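Local coordinates for suppressor protein MPT5 (Saccharomyces cerevisiae, PDB 5BZ1) that binds short UGUA-type elements in the 3' untranslated regions of messenger RNAs through its Pumilio RNA-binding domain and regulates their expression after transcription, at residues E130-V133 with T134-D138; C181-Q184 with K185-S188; Y320-Q323 with T324-V328. One frame throughout, in Å; residues are numbered along the deposited sequence.

Contact 1: E130-V133 with T134-D138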
# COMPACT_ATOMS: atom_id res chain seq x y z
N GLU A 130 -2.83 5.11 18.82
CA GLU A 130 -1.83 4.07 19.06
C GLU A 130 -2.41 2.69 18.75
O GLU A 130 -1.74 1.84 18.15
CB GLU A 130 -1.37 4.13 20.52
CG GLU A 130 -0.21 3.21 20.87
CD GLU A 130 0.17 3.29 22.34
OE1 GLU A 130 -0.25 4.25 23.02
OE2 GLU A 130 0.90 2.39 22.81
N GLN A 131 -3.67 2.47 19.14
CA GLN A 131 -4.34 1.21 18.86
C GLN A 131 -4.61 1.02 17.37
O GLN A 131 -4.52 -0.11 16.86
CB GLN A 131 -5.63 1.10 19.68
CG GLN A 131 -5.39 0.68 21.14
CD GLN A 131 -6.66 0.74 21.98
OE1 GLN A 131 -7.55 1.54 21.71
NE2 GLN A 131 -6.73 -0.11 23.00
N VAL A 132 -4.92 2.10 16.66
CA VAL A 132 -5.12 2.03 15.21
C VAL A 132 -3.84 1.63 14.48
O VAL A 132 -3.86 0.81 13.56
CB VAL A 132 -5.67 3.35 14.62
CG1 VAL A 132 -5.78 3.26 13.11
CG2 VAL A 132 -7.03 3.68 15.22
N VAL A 133 -2.72 2.23 14.88
CA VAL A 133 -1.41 1.86 14.33
C VAL A 133 -1.17 0.37 14.55
O VAL A 133 -0.75 -0.35 13.64
CB VAL A 133 -0.27 2.69 14.95
CG1 VAL A 133 1.08 2.13 14.56
CG2 VAL A 133 -0.38 4.15 14.53
N THR A 134 -1.44 -0.08 15.77
CA THR A 134 -1.34 -1.50 16.12
C THR A 134 -2.18 -2.37 15.19
O THR A 134 -1.71 -3.40 14.71
CB THR A 134 -1.73 -1.74 17.58
OG1 THR A 134 -0.72 -1.18 18.44
CG2 THR A 134 -1.87 -3.22 17.87
N LEU A 135 -3.42 -1.95 14.92
CA LEU A 135 -4.29 -2.68 14.00
C LEU A 135 -3.70 -2.76 12.59
O LEU A 135 -3.75 -3.82 11.95
CB LEU A 135 -5.67 -2.02 13.94
CG LEU A 135 -6.54 -2.20 15.18
CD1 LEU A 135 -7.93 -1.64 14.95
CD2 LEU A 135 -6.62 -3.66 15.55
N ILE A 136 -3.14 -1.65 12.12
CA ILE A 136 -2.55 -1.59 10.78
C ILE A 136 -1.43 -2.61 10.62
O ILE A 136 -1.29 -3.24 9.57
CB ILE A 136 -2.03 -0.16 10.48
CG1 ILE A 136 -3.20 0.81 10.34
CG2 ILE A 136 -1.19 -0.14 9.21
CD1 ILE A 136 -2.78 2.27 10.23
N ASN A 137 -0.64 -2.79 11.68
CA ASN A 137 0.49 -3.71 11.65
C ASN A 137 0.19 -5.11 12.18
O ASN A 137 1.01 -6.02 12.03
CB ASN A 137 1.68 -3.12 12.42
CG ASN A 137 2.34 -1.98 11.67
OD1 ASN A 137 2.14 -1.81 10.48
ND2 ASN A 137 3.14 -1.19 12.38
N ASP A 138 -0.97 -5.29 12.80
CA ASP A 138 -1.29 -6.56 13.44
C ASP A 138 -1.61 -7.67 12.44
O ASP A 138 -2.29 -7.45 11.43
CB ASP A 138 -2.45 -6.41 14.43
CG ASP A 138 -2.74 -7.69 15.19
OD1 ASP A 138 -2.02 -7.98 16.17
OD2 ASP A 138 -3.69 -8.40 14.80
O HOH W 1 0.94 1.52 18.25
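Val132 overlaps Ile136 one turn further along helix 129-137, its CG1 methyl lying 4.3 Å from Ile136 CD1, so the two side chains touch along one side of the helix. Ile136 reaches back because its CG1 is anti to its own carbonyl carbon (chi1 -69°), which carries the chain past the Val132 carbonyl, with CG1 3.3 Å from Val132 O. Beneath the side chains run consecutive i to i+4 bonds: Leu135 N to Gln131 O at 2.9 Å with an N-H...O angle of 154°, and Ile136 N to Val132 O, also 2.9 Å. On the exposed side a water donates to Glu130 O (2.7 Å) and sits 3.2 Å from Thr134 OG1, while Thr134 N bonds to that same carbonyl. Asn137 turns its amide to the carbonyl of Thr172, and Asp138, where the helical backbone ends, caps Asn140 N and Gly141 N through OD2, at the turn into helix 141-151. This is a helix of Pumilio repeat 4, with Val132 resting on helix 158-165 and Ile136 on Ile173 of the next repeat. The chemistry is that of an amphipathic helix: branched aliphatics face the neighbouring helices, and Thr134, with a water at its hydroxyl, lies exposed beside Phe90.

Contact 2: C181-Q184 with K185-S188. With nucleotides of chain B.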
# COMPACT_ATOMS: atom_id res chain seq x y z
N CYS A 181 2.01 -2.84 3.18
CA CYS A 181 0.99 -3.33 2.25
C CYS A 181 -0.34 -2.61 2.44
O CYS A 181 -0.99 -2.23 1.47
CB CYS A 181 0.81 -4.84 2.41
SG CYS A 181 2.26 -5.81 1.95
N VAL A 182 -0.73 -2.42 3.69
CA VAL A 182 -1.96 -1.69 4.02
C VAL A 182 -1.92 -0.27 3.46
O VAL A 182 -2.89 0.20 2.85
CB VAL A 182 -2.19 -1.63 5.54
CG1 VAL A 182 -3.42 -0.81 5.87
CG2 VAL A 182 -2.30 -3.03 6.13
N LEU A 183 -0.79 0.40 3.66
CA LEU A 183 -0.61 1.78 3.22
C LEU A 183 -0.75 1.92 1.70
O LEU A 183 -1.32 2.89 1.21
CB LEU A 183 0.74 2.32 3.68
CG LEU A 183 1.02 3.81 3.41
CD1 LEU A 183 -0.08 4.67 4.00
CD2 LEU A 183 2.37 4.21 3.98
N GLN A 184 -0.23 0.94 0.96
CA GLN A 184 -0.34 0.93 -0.49
C GLN A 184 -1.79 0.74 -0.94
O GLN A 184 -2.23 1.36 -1.91
CB GLN A 184 0.54 -0.17 -1.10
CG GLN A 184 2.04 0.10 -0.97
CD GLN A 184 2.89 -1.03 -1.50
OE1 GLN A 184 2.82 -1.38 -2.68
NE2 GLN A 184 3.72 -1.61 -0.64
N LYS A 185 -2.52 -0.12 -0.24
CA LYS A 185 -3.95 -0.32 -0.52
C LYS A 185 -4.70 0.99 -0.32
O LYS A 185 -5.48 1.40 -1.18
CB LYS A 185 -4.54 -1.39 0.40
CG LYS A 185 -3.88 -2.76 0.31
CD LYS A 185 -3.97 -3.33 -1.09
CE LYS A 185 -3.22 -4.66 -1.19
NZ LYS A 185 -3.77 -5.72 -0.30
N LEU A 186 -4.44 1.63 0.81
CA LEU A 186 -5.06 2.92 1.13
C LEU A 186 -4.78 3.97 0.06
O LEU A 186 -5.70 4.64 -0.41
CB LEU A 186 -4.54 3.41 2.48
CG LEU A 186 -5.09 4.76 2.95
CD1 LEU A 186 -6.56 4.66 3.31
CD2 LEU A 186 -4.29 5.29 4.11
N LEU A 187 -3.51 4.10 -0.33
CA LEU A 187 -3.10 5.11 -1.29
C LEU A 187 -3.72 4.89 -2.67
O LEU A 187 -3.88 5.83 -3.44
CB LEU A 187 -1.57 5.17 -1.40
CG LEU A 187 -0.79 5.75 -0.22
CD1 LEU A 187 0.70 5.60 -0.43
CD2 LEU A 187 -1.14 7.21 -0.02
N SER A 188 -4.08 3.64 -2.96
CA SER A 188 -4.62 3.30 -4.27
C SER A 188 -6.09 3.69 -4.43
O SER A 188 -6.60 3.73 -5.54
CB SER A 188 -4.44 1.81 -4.56
OG SER A 188 -5.24 1.02 -3.69
P A B 4 11.88 -10.21 -2.04
OP1 A B 4 11.99 -11.64 -1.66
OP2 A B 4 11.43 -9.84 -3.40
O5' A B 4 10.90 -9.49 -1.01
C5' A B 4 11.17 -9.49 0.38
C4' A B 4 9.98 -9.01 1.16
O4' A B 4 9.71 -7.62 0.84
C3' A B 4 8.67 -9.72 0.86
O3' A B 4 8.55 -10.96 1.53
C2' A B 4 7.63 -8.68 1.27
O2' A B 4 7.42 -8.71 2.68
C1' A B 4 8.33 -7.37 0.90
N9 A B 4 7.88 -6.83 -0.40
C8 A B 4 8.28 -7.21 -1.66
N7 A B 4 7.69 -6.54 -2.62
C5 A B 4 6.85 -5.65 -1.96
C6 A B 4 5.96 -4.65 -2.41
N6 A B 4 5.74 -4.37 -3.70
N1 A B 4 5.28 -3.95 -1.48
C2 A B 4 5.49 -4.23 -0.18
N3 A B 4 6.30 -5.13 0.37
C4 A B 4 6.96 -5.82 -0.58
P U B 5 7.67 -12.15 0.90
OP1 U B 5 7.87 -13.34 1.76
OP2 U B 5 7.92 -12.23 -0.56
O5' U B 5 6.17 -11.66 1.10
C5' U B 5 5.54 -11.72 2.38
C4' U B 5 4.03 -11.77 2.26
O4' U B 5 3.54 -10.48 1.80
C3' U B 5 3.49 -12.81 1.27
O3' U B 5 2.23 -13.28 1.75
C2' U B 5 3.25 -11.97 0.02
O2' U B 5 2.33 -12.52 -0.90
C1' U B 5 2.75 -10.67 0.63
N1 U B 5 2.87 -9.50 -0.24
C2 U B 5 1.77 -8.66 -0.32
O2 U B 5 0.74 -8.86 0.31
N3 U B 5 1.91 -7.57 -1.16
C4 U B 5 3.03 -7.26 -1.91
O4 U B 5 3.02 -6.25 -2.62
C5 U B 5 4.12 -8.18 -1.77
C6 U B 5 4.01 -9.25 -0.97
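Two adjacent RNA bases are met by one turn of helix: Gln184 bonds the adenine of A4 of chain B, and Cys181 lies by the uracil of U5 of chain B. Gln184 NE2 donates an N-H to N1 of A4 of chain B at 2.9 Å, almost straight at 174°, while the same nitrogen bonds the backbone carbonyl of Cys180. The side chain reaches the base because it is extended beyond CG (chi2 177°). Cys181 SG stands 3.6 Å from N3 of U5 of chain B, a packing contact. Cys180 and Gln184, in Pumilio repeat 5, match the cysteine-glutamine pair that PUF repeats use for adenine, and Cys181 takes the position that in other repeats packs flat against a base. With an alanine in place of Gln184, A4 N1 would probably be left without its donor and the base less firmly selected. The other side of the helix is aliphatic: Leu183 CG lies 4.2 Å from Leu187 CD1, and Leu183 CD1 4.3 Å from Leu186 CD2. Helix 158-165 receives Leu186, and Phe221 of helix 215-223 receives Leu187. Lys185 bends at chi2 and chi4, passing CG 3.2 Å from Cys181 O before its NZ bonds Gln146 OE1.

Contact 3: Y320-Q323 with T324-V328. With nucleotides of chain B.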
# COMPACT_ATOMS: atom_id res chain seq x y z
N TYR A 320 23.67 -0.80 -11.23
CA TYR A 320 22.31 -0.91 -11.76
C TYR A 320 21.73 0.47 -12.08
O TYR A 320 21.14 0.68 -13.13
CB TYR A 320 21.40 -1.64 -10.77
CG TYR A 320 21.66 -3.13 -10.66
CD1 TYR A 320 21.23 -4.01 -11.64
CD2 TYR A 320 22.33 -3.65 -9.55
CE1 TYR A 320 21.47 -5.37 -11.53
CE2 TYR A 320 22.57 -5.01 -9.44
CZ TYR A 320 22.14 -5.86 -10.43
OH TYR A 320 22.38 -7.21 -10.31
N ALA A 321 21.90 1.40 -11.15
CA ALA A 321 21.44 2.77 -11.36
C ALA A 321 22.18 3.41 -12.54
O ALA A 321 21.59 4.14 -13.33
CB ALA A 321 21.62 3.60 -10.10
N LEU A 322 23.48 3.12 -12.64
CA LEU A 322 24.29 3.63 -13.75
C LEU A 322 23.79 3.08 -15.08
O LEU A 322 23.60 3.84 -16.04
CB LEU A 322 25.76 3.27 -13.55
CG LEU A 322 26.70 3.65 -14.70
CD1 LEU A 322 26.76 5.15 -14.89
CD2 LEU A 322 28.09 3.08 -14.48
N GLN A 323 23.59 1.77 -15.13
CA GLN A 323 23.09 1.11 -16.34
C GLN A 323 21.73 1.63 -16.78
O GLN A 323 21.45 1.75 -17.98
CB GLN A 323 23.03 -0.41 -16.14
CG GLN A 323 24.39 -1.11 -16.18
CD GLN A 323 24.27 -2.62 -16.08
OE1 GLN A 323 23.72 -3.27 -16.96
NE2 GLN A 323 24.78 -3.18 -14.98
N THR A 324 20.87 1.94 -15.81
CA THR A 324 19.55 2.49 -16.11
C THR A 324 19.68 3.86 -16.77
O THR A 324 18.97 4.17 -17.73
CB THR A 324 18.69 2.58 -14.84
OG1 THR A 324 18.31 1.26 -14.43
CG2 THR A 324 17.43 3.40 -15.09
N LEU A 325 20.60 4.68 -16.27
CA LEU A 325 20.82 6.01 -16.83
C LEU A 325 21.46 5.94 -18.22
O LEU A 325 21.24 6.82 -19.05
CB LEU A 325 21.70 6.85 -15.89
CG LEU A 325 21.88 8.32 -16.25
CD1 LEU A 325 20.58 9.08 -16.09
CD2 LEU A 325 22.98 8.97 -15.42
N LEU A 326 22.24 4.89 -18.46
CA LEU A 326 23.00 4.75 -19.71
C LEU A 326 22.20 4.08 -20.83
O LEU A 326 22.59 4.16 -22.00
CB LEU A 326 24.29 3.96 -19.47
CG LEU A 326 25.41 4.62 -18.66
CD1 LEU A 326 26.59 3.68 -18.49
CD2 LEU A 326 25.86 5.89 -19.34
N ASP A 327 21.10 3.43 -20.48
CA ASP A 327 20.33 2.63 -21.44
C ASP A 327 19.58 3.48 -22.47
O ASP A 327 18.58 4.13 -22.15
CB ASP A 327 19.35 1.72 -20.70
CG ASP A 327 18.82 0.60 -21.58
OD1 ASP A 327 19.12 0.58 -22.79
OD2 ASP A 327 18.08 -0.26 -21.05
N VAL A 328 20.05 3.44 -23.72
CA VAL A 328 19.48 4.24 -24.81
C VAL A 328 18.01 3.91 -25.09
O VAL A 328 17.30 4.71 -25.71
CB VAL A 328 20.33 4.10 -26.10
CG1 VAL A 328 20.04 2.78 -26.80
CG2 VAL A 328 20.09 5.28 -27.04
P G B 2 21.74 -11.36 -8.24
OP1 G B 2 21.36 -12.49 -7.35
OP2 G B 2 21.18 -11.28 -9.61
O5' G B 2 21.39 -10.01 -7.49
C5' G B 2 22.03 -9.66 -6.27
C4' G B 2 21.33 -8.50 -5.61
O4' G B 2 21.45 -7.32 -6.44
C3' G B 2 19.83 -8.67 -5.43
O3' G B 2 19.51 -9.45 -4.29
C2' G B 2 19.35 -7.22 -5.34
O2' G B 2 19.55 -6.69 -4.04
C1' G B 2 20.30 -6.52 -6.31
N9 G B 2 19.70 -6.33 -7.65
C8 G B 2 19.46 -7.28 -8.62
N7 G B 2 18.91 -6.77 -9.69
C5 G B 2 18.78 -5.41 -9.42
C6 G B 2 18.25 -4.35 -10.20
O6 G B 2 17.77 -4.39 -11.34
N1 G B 2 18.32 -3.14 -9.52
C2 G B 2 18.83 -2.98 -8.26
N2 G B 2 18.81 -1.73 -7.77
N3 G B 2 19.32 -3.95 -7.52
C4 G B 2 19.26 -5.14 -8.16
O5' U B 1 24.14 -12.13 -11.87
C5' U B 1 25.06 -12.47 -10.84
C4' U B 1 25.25 -11.32 -9.88
O4' U B 1 26.01 -10.26 -10.52
C3' U B 1 23.98 -10.63 -9.39
O3' U B 1 23.35 -11.33 -8.34
C2' U B 1 24.49 -9.25 -8.99
O2' U B 1 25.08 -9.27 -7.70
C1' U B 1 25.59 -9.01 -10.03
N1 U B 1 25.12 -8.19 -11.17
C2 U B 1 25.25 -6.81 -11.06
O2 U B 1 25.72 -6.27 -10.07
N3 U B 1 24.81 -6.08 -12.14
C4 U B 1 24.26 -6.59 -13.30
O4 U B 1 23.91 -5.80 -14.18
C5 U B 1 24.17 -8.02 -13.35
C6 U B 1 24.59 -8.76 -12.31
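Gln323, Thr324 and Leu322 bury the most surface where the two halves of helix 318-326 meet, and each sends its side chain to a different neighbour. Gln323 runs out extended beyond CG (chi2 -176°), so that NE2 donates to O4 of U1 of chain B at 2.9 Å with an N-H...O angle of 154°. Its other amide atom, OE1, accepts from Lys391 NZ, and NE2 has a weak second bond to Asn319 OD1; with both ends held, the amide is fixed in its rotation. Thr324 N bonds to Tyr320 O at 3.0 Å, while Thr324 OG1, 3.2 Å from that same carbonyl, has its main partner in Glu258 OE2 of helix 253-273. Leu322 crosses Leu326 a turn later, CG to CD1 3.8 Å, and Leu326 continues onto Leu368 and Ile369 of helix 354-375. Tyr320 brings the RNA onto the same helix: its ring lies between two successive bases, with C5 of G2 of chain B 3.4 Å above the plane over the ring centre, and U1 of chain B over the hydroxyl end of the opposite face, its N3 3.2 Å from Tyr320 CZ. This is the RNA-facing helix of Pumilio repeat 8; Asn319 and Gln323 match the asparagine-glutamine pair PUF repeats use for uracil, with Tyr320 at the position that packs between bases. The chemistry implies divided labour: the tyrosine ring lies flat between two bases, the glutamine amide reads the uracil O4, and the leucines fasten the helix to its neighbours.

How the contacts relate
All three contacts join successive turns of single helices in different Pumilio repeats of one domain: contact 1 in repeat 4, contact 2 in repeat 5, contact 3 in repeat 8. Contacts 2 and 3 are buried and lie on RNA-facing helices, each using a glutamine on a base, but contact 3 adds a tyrosine ring between two bases where contact 2 has only a cysteine. Contact 1 is partly exposed, carries water and reads no base. Contacts 1 and 2 meet directly, Ile136 O lying 3.6 Å from Val182 CG2, with centres about 14 Å apart. Contact 3 lies across the chain's centre from contact 1, centres about 40 Å apart.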